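Local coordinates for aminoglycoside phosphotransferase (Alicyclobacillus acidocaldarius subsp. acidocaldarius, PDB 4PDY), which probably transfers a phosphoryl group to a small-molecule acceptor, as a member of the aminoglycoside phosphotransferase family with its protein-kinase-like fold, at residues Y31-Q36 and R87-S92; K51-A56 and V107-S112; Q159-D164 and F301-W306. All blocks are in the same frame, centred on the assembly; numbering follows the deposited sequence. Where two conformers were deposited one is given.

Contact 1 of 3, residues Y31-Q36 and R87-S92; sequences YDLAIQ and RFVTTS
Apolar contact, one CH-pi approach and two bridging waters join segment 31-36 to segment 87-92. The Tyr31 ring does most of the work. Its CG stands anti to the carbonyl carbon (chi1 -66°), and although CB leaves the backbone facing away from 87-92, the ring comes back against it. Thr91 CG2 sits over one ring face, 4.0 Å from the centroid, in a CH-pi contact displaced toward the rim. Val89 CG1 lies 4.2 Å from Tyr31 CD2 and meets Leu33 CD2 tip to tip at 4.1 Å. The polar links run through water. One water accepts from Tyr31 OH at 2.8 Å and donates to Val89 O at 2.7 Å, at the edge of the ring; a second accepts from Asp32 N and donates to Thr90 O. Asp32 OD2 rests 3.4 Å from Ser92 CB, while Ser92 OG is bonded to Lys30 O. An alanine at Tyr31 would remove the ring and hydroxyl, and would probably leave Thr91 CG2 less well packed and disturb the water at Val89 O. Between these segments, at the margin of the N-terminal sheet, the join rests on side-chain packing and on two waters that each bind a backbone carbonyl.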
loop_
_atom_site.group_PDB
_atom_site.type_symbol
_atom_site.label_atom_id
_atom_site.label_comp_id
_atom_site.label_asym_id
_atom_site.label_seq_id
_atom_site.Cartn_x
_atom_site.Cartn_y
_atom_site.Cartn_z
ATOM N N TYR A 31 17.497 11.699 -22.479
ATOM C CA TYR A 31 16.265 11.346 -23.164
ATOM C C TYR A 31 16.147 12.168 -24.450
ATOM O O TYR A 31 16.937 13.099 -24.688
ATOM C CB TYR A 31 15.068 11.575 -22.236
ATOM C CG TYR A 31 15.084 10.640 -21.049
ATOM C CD1 TYR A 31 15.808 10.933 -19.911
ATOM C CD2 TYR A 31 14.387 9.443 -21.081
ATOM C CE1 TYR A 31 15.851 10.037 -18.830
ATOM C CE2 TYR A 31 14.436 8.542 -20.027
ATOM C CZ TYR A 31 15.140 8.864 -18.896
ATOM O OH TYR A 31 15.217 7.999 -17.816
ATOM N N ASP A 32 15.168 11.816 -25.272
ATOM C CA ASP A 32 14.852 12.580 -26.485
ATOM C C ASP A 32 13.496 13.302 -26.424
ATOM O O ASP A 32 12.709 13.291 -27.374
ATOM C CB ASP A 32 14.906 11.676 -27.716
ATOM C CG ASP A 32 16.310 11.213 -28.044
ATOM O OD1 ASP A 32 17.270 12.019 -27.904
ATOM O OD2 ASP A 32 16.448 10.045 -28.489
ATOM N N LEU A 33 13.231 13.972 -25.325
ATOM C CA LEU A 33 11.902 14.501 -25.057
ATOM C C LEU A 33 11.744 16.013 -25.266
ATOM O O LEU A 33 10.649 16.562 -25.078
ATOM C CB LEU A 33 11.498 14.146 -23.640
ATOM C CG LEU A 33 11.404 12.644 -23.378
ATOM C CD1 LEU A 33 11.128 12.429 -21.899
ATOM C CD2 LEU A 33 10.339 11.981 -24.238
ATOM N N ALA A 34 12.836 16.678 -25.603
ATOM C CA ALA A 34 12.778 18.100 -25.932
ATOM C C ALA A 34 12.098 18.907 -24.834
ATOM O O ALA A 34 11.187 19.706 -25.071
ATOM C CB ALA A 34 12.100 18.337 -27.293
ATOM N N ILE A 35 12.557 18.697 -23.611
ATOM C CA ILE A 35 11.942 19.301 -22.439
ATOM C C ILE A 35 12.275 20.793 -22.350
ATOM O O ILE A 35 13.420 21.169 -22.513
ATOM C CB ILE A 35 12.362 18.541 -21.161
ATOM C CG1 ILE A 35 11.917 17.068 -21.235
ATOM C CG2 ILE A 35 11.828 19.223 -19.905
ATOM C CD1 ILE A 35 10.438 16.842 -21.527
ATOM N N GLN A 36 11.236 21.590 -22.087
ATOM C CA GLN A 36 11.307 23.049 -21.960
ATOM C C GLN A 36 11.163 23.519 -20.502
ATOM O O GLN A 36 11.747 24.534 -20.126
ATOM C CB GLN A 36 10.166 23.707 -22.789
ATOM C CG GLN A 36 10.035 23.251 -24.228
ATOM C CD GLN A 36 11.244 23.625 -25.050
ATOM O OE1 GLN A 36 11.596 24.805 -25.134
ATOM N NE2 GLN A 36 11.888 22.635 -25.653
ATOM N N ARG A 87 3.482 4.238 -18.467
ATOM C CA ARG A 87 4.417 3.650 -19.388
ATOM C C ARG A 87 5.797 4.273 -19.326
ATOM O O ARG A 87 5.945 5.506 -19.426
ATOM C CB ARG A 87 3.879 3.722 -20.809
ATOM C CG ARG A 87 2.482 3.175 -20.976
ATOM C CD ARG A 87 2.331 1.755 -20.421
ATOM N NE ARG A 87 0.903 1.457 -20.162
ATOM C CZ ARG A 87 0.048 0.983 -21.055
ATOM N NH1 ARG A 87 -1.221 0.851 -20.724
ATOM N NH2 ARG A 87 0.430 0.689 -22.297
ATOM N N PHE A 88 6.823 3.439 -19.239
ATOM C CA PHE A 88 8.184 3.881 -19.117
ATOM C C PHE A 88 8.705 4.409 -20.447
ATOM O O PHE A 88 8.414 3.874 -21.504
ATOM C CB PHE A 88 9.058 2.711 -18.634
ATOM C CG PHE A 88 8.660 2.170 -17.261
ATOM C CD1 PHE A 88 9.028 2.828 -16.122
ATOM C CD2 PHE A 88 7.914 1.004 -17.138
ATOM C CE1 PHE A 88 8.685 2.354 -14.865
ATOM C CE2 PHE A 88 7.547 0.528 -15.899
ATOM C CZ PHE A 88 7.928 1.200 -14.759
ATOM N N VAL A 89 9.485 5.479 -20.360
ATOM C CA VAL A 89 10.159 6.091 -21.504
ATOM C C VAL A 89 11.628 5.732 -21.400
ATOM O O VAL A 89 12.223 5.834 -20.330
ATOM C CB VAL A 89 9.960 7.620 -21.520
ATOM C CG1 VAL A 89 10.725 8.215 -22.685
ATOM C CG2 VAL A 89 8.466 7.901 -21.593
ATOM N N THR A 90 12.224 5.326 -22.507
ATOM C CA THR A 90 13.626 4.953 -22.515
ATOM C C THR A 90 14.509 6.103 -22.969
ATOM O O THR A 90 14.035 7.036 -23.603
ATOM C CB THR A 90 13.901 3.745 -23.406
ATOM O OG1 THR A 90 13.514 4.019 -24.742
ATOM C CG2 THR A 90 13.143 2.502 -22.890
ATOM N N THR A 91 15.785 6.037 -22.636
ATOM C CA THR A 91 16.743 7.045 -23.019
ATOM C C THR A 91 17.072 6.923 -24.516
ATOM O O THR A 91 16.622 6.007 -25.213
ATOM C CB THR A 91 18.046 6.884 -22.217
ATOM O OG1 THR A 91 18.716 5.692 -22.650
ATOM C CG2 THR A 91 17.793 6.864 -20.702
ATOM N N SER A 92 17.901 7.841 -24.988
ATOM C CA SER A 92 18.353 7.806 -26.369
ATOM C C SER A 92 19.162 6.549 -26.698
ATOM O O SER A 92 19.275 6.177 -27.859
ATOM C CB SER A 92 19.187 9.043 -26.690
ATOM O OG SER A 92 20.343 9.064 -25.882
HETATM O O HOH W 1 13.297 6.008 -17.886
HETATM O O HOH W 2 13.815 9.297 -25.095
#

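Contact 2 of 3, residues K51-A56 and V107-S112; sequences KGRRYA and VTEWVS. With HIS (histidine), chain B.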
loop_
_atom_site.group_PDB
_atom_site.type_symbol
_atom_site.label_atom_id
_atom_site.label_comp_id
_atom_site.label_asym_id
_atom_site.label_seq_id
_atom_site.Cartn_x
_atom_site.Cartn_y
_atom_site.Cartn_z
ATOM N N LYS A 51 4.808 21.418 -26.548
ATOM C CA LYS A 51 3.383 21.231 -26.782
ATOM C C LYS A 51 2.615 21.053 -25.467
ATOM O O LYS A 51 1.405 20.904 -25.472
ATOM C CB LYS A 51 3.110 20.017 -27.663
ATOM C CG LYS A 51 3.988 19.810 -28.876
ATOM C CD LYS A 51 3.973 20.993 -29.798
ATOM C CE LYS A 51 4.761 20.681 -31.059
ATOM N NZ LYS A 51 5.609 21.833 -31.479
ATOM N N GLY A 52 3.325 21.059 -24.343
ATOM C CA GLY A 52 2.694 20.850 -23.053
ATOM C C GLY A 52 2.516 19.390 -22.683
ATOM O O GLY A 52 1.860 19.114 -21.704
ATOM N N ARG A 53 3.061 18.477 -23.481
ATOM C CA ARG A 53 3.024 17.067 -23.101
ATOM C C ARG A 53 3.902 16.871 -21.894
ATOM O O ARG A 53 5.017 17.385 -21.853
ATOM C CB ARG A 53 3.487 16.183 -24.238
ATOM C CG ARG A 53 3.347 14.721 -23.871
ATOM C CD ARG A 53 3.357 13.816 -25.066
ATOM N NE ARG A 53 2.976 12.474 -24.607
ATOM C CZ ARG A 53 2.428 11.533 -25.358
ATOM N NH1 ARG A 53 2.194 11.745 -26.648
ATOM N NH2 ARG A 53 2.112 10.365 -24.807
ATOM N N ARG A 54 3.380 16.120 -20.918
ATOM C CA ARG A 54 4.007 15.940 -19.614
ATOM C C ARG A 54 4.607 14.531 -19.457
ATOM O O ARG A 54 4.088 13.564 -20.011
ATOM C CB ARG A 54 2.974 16.170 -18.503
ATOM C CG ARG A 54 2.420 17.591 -18.401
ATOM C CD ARG A 54 1.597 17.844 -17.138
ATOM N NE ARG A 54 1.816 19.210 -16.648
ATOM C CZ ARG A 54 1.669 19.626 -15.388
ATOM N NH1 ARG A 54 1.261 18.796 -14.423
ATOM N NH2 ARG A 54 1.945 20.891 -15.094
ATOM N N TYR A 55 5.693 14.465 -18.696
ATOM C CA TYR A 55 6.328 13.225 -18.275
ATOM C C TYR A 55 6.599 13.340 -16.785
ATOM O O TYR A 55 6.870 14.424 -16.286
ATOM C CB TYR A 55 7.626 13.000 -19.034
ATOM C CG TYR A 55 7.439 13.001 -20.510
ATOM C CD1 TYR A 55 7.460 14.204 -21.233
ATOM C CD2 TYR A 55 7.227 11.830 -21.190
ATOM C CE1 TYR A 55 7.256 14.204 -22.580
ATOM C CE2 TYR A 55 7.026 11.822 -22.549
ATOM C CZ TYR A 55 7.043 13.021 -23.243
ATOM O OH TYR A 55 6.873 13.005 -24.592
ATOM N N ALA A 56 6.521 12.191 -16.095
ATOM C CA ALA A 56 6.849 12.095 -14.680
ATOM C C ALA A 56 8.243 11.485 -14.540
ATOM O O ALA A 56 8.454 10.347 -14.983
ATOM C CB ALA A 56 5.839 11.191 -13.988
ATOM N N VAL A 107 11.612 7.519 -16.031
ATOM C CA VAL A 107 10.633 8.455 -16.556
ATOM C C VAL A 107 9.462 7.655 -17.109
ATOM O O VAL A 107 9.649 6.636 -17.779
ATOM C CB VAL A 107 11.280 9.307 -17.677
ATOM C CG1 VAL A 107 10.266 10.235 -18.302
ATOM C CG2 VAL A 107 12.474 10.111 -17.163
ATOM N N THR A 108 8.255 8.166 -16.862
ATOM C CA THR A 108 7.048 7.615 -17.469
ATOM C C THR A 108 6.250 8.708 -18.165
ATOM O O THR A 108 6.408 9.925 -17.924
ATOM C CB THR A 108 6.110 6.927 -16.460
ATOM O OG1 THR A 108 5.582 7.872 -15.539
ATOM C CG2 THR A 108 6.821 5.841 -15.671
ATOM N N GLU A 109 5.404 8.268 -19.088
ATOM C CA GLU A 109 4.407 9.158 -19.670
ATOM C C GLU A 109 3.562 9.645 -18.506
ATOM O O GLU A 109 3.396 8.927 -17.511
ATOM C CB GLU A 109 3.522 8.418 -20.695
ATOM C CG GLU A 109 4.246 7.766 -21.874
ATOM C CD GLU A 109 4.820 8.728 -22.927
ATOM O OE1 GLU A 109 4.408 9.904 -23.012
ATOM O OE2 GLU A 109 5.699 8.289 -23.709
ATOM N N TRP A 110 3.022 10.851 -18.610
ATOM C CA TRP A 110 2.133 11.359 -17.612
ATOM C C TRP A 110 0.780 10.706 -17.675
ATOM O O TRP A 110 0.248 10.479 -18.756
ATOM C CB TRP A 110 1.888 12.825 -17.891
ATOM C CG TRP A 110 1.130 13.488 -16.858
ATOM C CD1 TRP A 110 -0.195 13.888 -16.884
ATOM C CD2 TRP A 110 1.663 13.932 -15.640
ATOM N NE1 TRP A 110 -0.500 14.522 -15.704
ATOM C CE2 TRP A 110 0.630 14.561 -14.926
ATOM C CE3 TRP A 110 2.936 13.863 -15.073
ATOM C CZ2 TRP A 110 0.827 15.083 -13.666
ATOM C CZ3 TRP A 110 3.128 14.371 -13.834
ATOM C CH2 TRP A 110 2.091 14.989 -13.140
ATOM N N VAL A 111 0.220 10.415 -16.506
ATOM C CA VAL A 111 -1.127 9.895 -16.392
ATOM C C VAL A 111 -2.038 10.963 -15.823
ATOM O O VAL A 111 -1.845 11.412 -14.698
ATOM C CB VAL A 111 -1.177 8.661 -15.474
ATOM C CG1 VAL A 111 -2.608 8.172 -15.401
ATOM C CG2 VAL A 111 -0.238 7.593 -15.999
ATOM N N SER A 112 -3.019 11.373 -16.619
ATOM C CA SER A 112 -4.009 12.336 -16.177
ATOM C C SER A 112 -4.958 11.664 -15.203
ATOM O O SER A 112 -5.473 10.580 -15.465
ATOM C CB SER A 112 -4.813 12.885 -17.369
ATOM O OG SER A 112 -3.971 13.531 -18.297
HETATM N N HIS B . -1.579 12.830 -12.647
HETATM C CA HIS B . -1.028 12.569 -11.321
HETATM C C HIS B . -1.644 13.544 -10.324
HETATM O O HIS B . -1.106 14.544 -10.007
HETATM C CB HIS B . 0.498 12.721 -11.302
HETATM C CG HIS B . 1.246 11.672 -12.074
HETATM N ND1 HIS B . 2.353 11.032 -11.559
HETATM C CD2 HIS B . 1.070 11.172 -13.321
HETATM C CE1 HIS B . 2.821 10.176 -12.451
HETATM N NE2 HIS B . 2.057 10.235 -13.527
HETATM O OXT HIS B . -2.743 13.303 -9.811
HETATM O O HOH W 3 3.209 11.774 -21.816
HETATM O O HOH W 4 6.522 10.013 -25.649
#
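Trp110 closes the strand pairing and forms one wall of the histidine pocket. Its CB lies 3.1 Å from Arg54 O, which also accepts the Trp110 N-H from above the carbonyl plane. With CG anti to the backbone N (chi1 -173°), the indole runs alongside Arg54: CG meets Arg54 CB, and Arg54 CD sits squarely over the five-membered ring, 4.1 Å from its centroid. The opposite face carries the bound histidine, whose CD2 lies above the ring's centre. Further out, CE3 touches Ala56 CB, and at the tip CH2 comes within 3.3 Å of the ligand CB. The ligand N donates to Val111 O at 2.5 Å. At the edge of the indole, Ala56 and Thr108 form an antiparallel hydrogen-bonded pair, Ala56 N to Thr108 O and Thr108 N to Ala56 O both 2.9 Å. Arg53 NH2 makes a salt bridge with Glu109 OE1, its hydrogen bond weak at 122°; a water accepts from Arg53 NE and donates to Glu109 OE1 and Arg54 O. The site lies where the chain leaves strand 103-109, consistent with the nucleotide cleft of kinase-like folds. Strand 54-60 lies between 103-109 and 44-49 in the N-terminal sheet, and 88-89 pairs with 103-109.

Contact 3 of 3, residues Q159-D164 and F301-W306; sequences QARWRD and FPYLPW
Arg161 reaches from helix 154-173, extended from CG to NE, CG anti to the carbonyl carbon (chi1 -67°), and lies over the Trp306 indole. Its CG stands over the six-membered ring, 3.7 Å from the centroid, and the guanidinium continues flat above the same indole, with centres 4.5 Å apart and planes inclined by 28°. Tyr303 approaches a guanidinium face with its ring edge, CE1 lying 3.7 Å from Arg161 NH1. Trp306 has CG anti to its backbone N (chi1 166°), which carries the indole across to helix 154-173 and directs NE1 at Asp164. Asp164 OD2 accepts from Trp306 NE1 at 2.9 Å through its anti lone pair, carboxylate and indole crossing steeply. OD2 also bonds to His310 and OD1 to His314, so three side chains hold the carboxylate, which probably keeps its negative charge. At the arginine's root, Phe301, its CG likewise anti to the backbone N, brings CZ to 3.7 Å from Arg161 CB and CE1 to 4.0 Å from Trp162 CB. Pro302 centres an inverse gamma turn at the N-cap of helix 303-315. A guanidinium-indole stack and an indole-carboxylate bond thus join helix 154-173 to the start of helix 303-315 in the helical C-terminal lobe.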
loop_
_atom_site.group_PDB
_atom_site.type_symbol
_atom_site.label_atom_id
_atom_site.label_comp_id
_atom_site.label_asym_id
_atom_site.label_seq_id
_atom_site.Cartn_x
_atom_site.Cartn_y
_atom_site.Cartn_z
ATOM N N GLN A 159 3.117 -11.066 15.215
ATOM C CA GLN A 159 3.473 -11.522 16.552
ATOM C C GLN A 159 4.383 -10.509 17.256
ATOM O O GLN A 159 4.202 -10.200 18.430
ATOM C CB GLN A 159 4.142 -12.882 16.495
ATOM C CG GLN A 159 4.534 -13.396 17.857
ATOM C CD GLN A 159 5.021 -14.810 17.772
ATOM O OE1 GLN A 159 6.029 -15.096 17.126
ATOM N NE2 GLN A 159 4.278 -15.706 18.383
ATOM N N ALA A 160 5.358 -9.986 16.517
ATOM C CA ALA A 160 6.280 -9.009 17.069
ATOM C C ALA A 160 5.554 -7.716 17.443
ATOM O O ALA A 160 5.799 -7.132 18.500
ATOM C CB ALA A 160 7.396 -8.726 16.071
ATOM N N ARG A 161 4.626 -7.307 16.584
ATOM C CA ARG A 161 3.825 -6.098 16.850
ATOM C C ARG A 161 2.953 -6.259 18.097
ATOM O O ARG A 161 2.826 -5.341 18.905
ATOM C CB ARG A 161 2.971 -5.714 15.637
ATOM C CG ARG A 161 3.832 -5.261 14.469
ATOM C CD ARG A 161 3.021 -5.130 13.199
ATOM N NE ARG A 161 3.816 -4.494 12.145
ATOM C CZ ARG A 161 3.411 -4.380 10.888
ATOM N NH1 ARG A 161 2.232 -4.870 10.519
ATOM N NH2 ARG A 161 4.181 -3.769 9.995
ATOM N N TRP A 162 2.394 -7.462 18.276
ATOM C CA TRP A 162 1.592 -7.714 19.461
ATOM C C TRP A 162 2.467 -7.621 20.734
ATOM O O TRP A 162 2.097 -6.997 21.728
ATOM C CB TRP A 162 0.914 -9.098 19.386
ATOM C CG TRP A 162 0.432 -9.590 20.735
ATOM C CD1 TRP A 162 0.774 -10.764 21.350
ATOM C CD2 TRP A 162 -0.402 -8.884 21.653
ATOM N NE1 TRP A 162 0.184 -10.836 22.592
ATOM C CE2 TRP A 162 -0.535 -9.687 22.806
ATOM C CE3 TRP A 162 -1.037 -7.633 21.618
ATOM C CZ2 TRP A 162 -1.307 -9.298 23.904
ATOM C CZ3 TRP A 162 -1.795 -7.237 22.713
ATOM C CH2 TRP A 162 -1.922 -8.071 23.846
ATOM N N ARG A 163 3.625 -8.269 20.696
ATOM C CA ARG A 163 4.533 -8.236 21.830
ATOM C C ARG A 163 4.937 -6.806 22.176
ATOM O O ARG A 163 4.971 -6.419 23.332
ATOM C CB ARG A 163 5.762 -9.100 21.551
ATOM C CG ARG A 163 5.423 -10.583 21.561
ATOM C CD ARG A 163 6.553 -11.444 21.051
ATOM N NE ARG A 163 6.249 -12.859 21.282
ATOM C CZ ARG A 163 6.892 -13.878 20.725
ATOM N NH1 ARG A 163 7.889 -13.669 19.869
ATOM N NH2 ARG A 163 6.521 -15.116 21.017
ATOM N N ASP A 164 5.161 -6.000 21.141
ATOM C CA ASP A 164 5.492 -4.580 21.316
ATOM C C ASP A 164 4.333 -3.807 21.957
ATOM O O ASP A 164 4.504 -3.077 22.935
ATOM C CB ASP A 164 5.828 -4.020 19.938
ATOM C CG ASP A 164 6.378 -2.597 19.973
ATOM O OD1 ASP A 164 7.015 -2.182 20.951
ATOM O OD2 ASP A 164 6.150 -1.878 18.977
ATOM N N PHE A 301 -6.156 -7.441 13.220
ATOM C CA PHE A 301 -5.060 -6.962 14.069
ATOM C C PHE A 301 -5.200 -5.449 14.283
ATOM O O PHE A 301 -5.475 -4.738 13.307
ATOM C CB PHE A 301 -3.700 -7.204 13.442
ATOM C CG PHE A 301 -2.590 -7.029 14.413
ATOM C CD1 PHE A 301 -2.163 -8.096 15.213
ATOM C CD2 PHE A 301 -2.007 -5.780 14.580
ATOM C CE1 PHE A 301 -1.159 -7.914 16.134
ATOM C CE2 PHE A 301 -1.004 -5.593 15.509
ATOM C CZ PHE A 301 -0.575 -6.658 16.289
ATOM N N PRO A 302 -5.000 -4.954 15.512
ATOM C CA PRO A 302 -5.085 -3.509 15.789
ATOM C C PRO A 302 -3.818 -2.754 15.340
ATOM O O PRO A 302 -3.015 -2.279 16.144
ATOM C CB PRO A 302 -5.308 -3.460 17.302
ATOM C CG PRO A 302 -4.551 -4.645 17.813
ATOM C CD PRO A 302 -4.704 -5.718 16.750
ATOM N N TYR A 303 -3.658 -2.701 14.033
ATOM C CA TYR A 303 -2.475 -2.152 13.410
ATOM C C TYR A 303 -2.265 -0.673 13.726
ATOM O O TYR A 303 -1.166 -0.259 14.032
ATOM C CB TYR A 303 -2.596 -2.309 11.887
ATOM C CG TYR A 303 -1.507 -1.629 11.110
ATOM C CD1 TYR A 303 -0.227 -2.173 11.012
ATOM C CD2 TYR A 303 -1.766 -0.423 10.467
ATOM C CE1 TYR A 303 0.768 -1.526 10.297
ATOM C CE2 TYR A 303 -0.785 0.219 9.741
ATOM C CZ TYR A 303 0.471 -0.327 9.644
ATOM O OH TYR A 303 1.408 0.382 8.920
ATOM N N LEU A 304 -3.334 0.107 13.655
ATOM C CA LEU A 304 -3.156 1.543 13.856
ATOM C C LEU A 304 -2.733 1.875 15.296
ATOM O O LEU A 304 -1.777 2.622 15.502
ATOM C CB LEU A 304 -4.381 2.339 13.357
ATOM C CG LEU A 304 -4.492 3.852 13.504
ATOM C CD1 LEU A 304 -5.286 4.444 12.344
ATOM C CD2 LEU A 304 -5.202 4.154 14.810
ATOM N N PRO A 305 -3.441 1.337 16.305
ATOM C CA PRO A 305 -2.943 1.561 17.662
ATOM C C PRO A 305 -1.487 1.122 17.860
ATOM O O PRO A 305 -0.725 1.814 18.535
ATOM C CB PRO A 305 -3.901 0.740 18.528
ATOM C CG PRO A 305 -5.170 0.760 17.754
ATOM C CD PRO A 305 -4.752 0.677 16.318
ATOM N N TRP A 306 -1.111 -0.033 17.291
ATOM C CA TRP A 306 0.271 -0.479 17.371
ATOM C C TRP A 306 1.192 0.580 16.768
ATOM O O TRP A 306 2.165 0.980 17.365
ATOM C CB TRP A 306 0.495 -1.866 16.702
ATOM C CG TRP A 306 1.932 -2.046 16.534
ATOM C CD1 TRP A 306 2.861 -2.302 17.521
ATOM C CD2 TRP A 306 2.681 -1.751 15.353
ATOM N NE1 TRP A 306 4.122 -2.234 17.001
ATOM C CE2 TRP A 306 4.044 -1.865 15.681
ATOM C CE3 TRP A 306 2.325 -1.391 14.049
ATOM C CZ2 TRP A 306 5.040 -1.685 14.748
ATOM C CZ3 TRP A 306 3.322 -1.202 13.136
ATOM C CH2 TRP A 306 4.658 -1.354 13.485
#

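Contacts 1 and 2 belong to one sheet and touch directly: Val89 N bonds to Val107 O and Arg87 O to Glu109 N, since strands 88-89 and 103-109 are neighbours. Their segments alternate along the chain, and both are partly buried. Contact 2 is strand pairing that itself supplies part of the histidine pocket, with backbone bonds and a salt bridge; contact 1, at the sheet's margin, depends on side-chain packing and water. Contact 3 stands on the opposite side of the chain's centre, about 41 Å from contact 2 between centres, near the surface. There helix 154-173 meets the start of helix 303-315 and the turn before it, through a guanidinium-indole stack and a side-chain hydrogen bond.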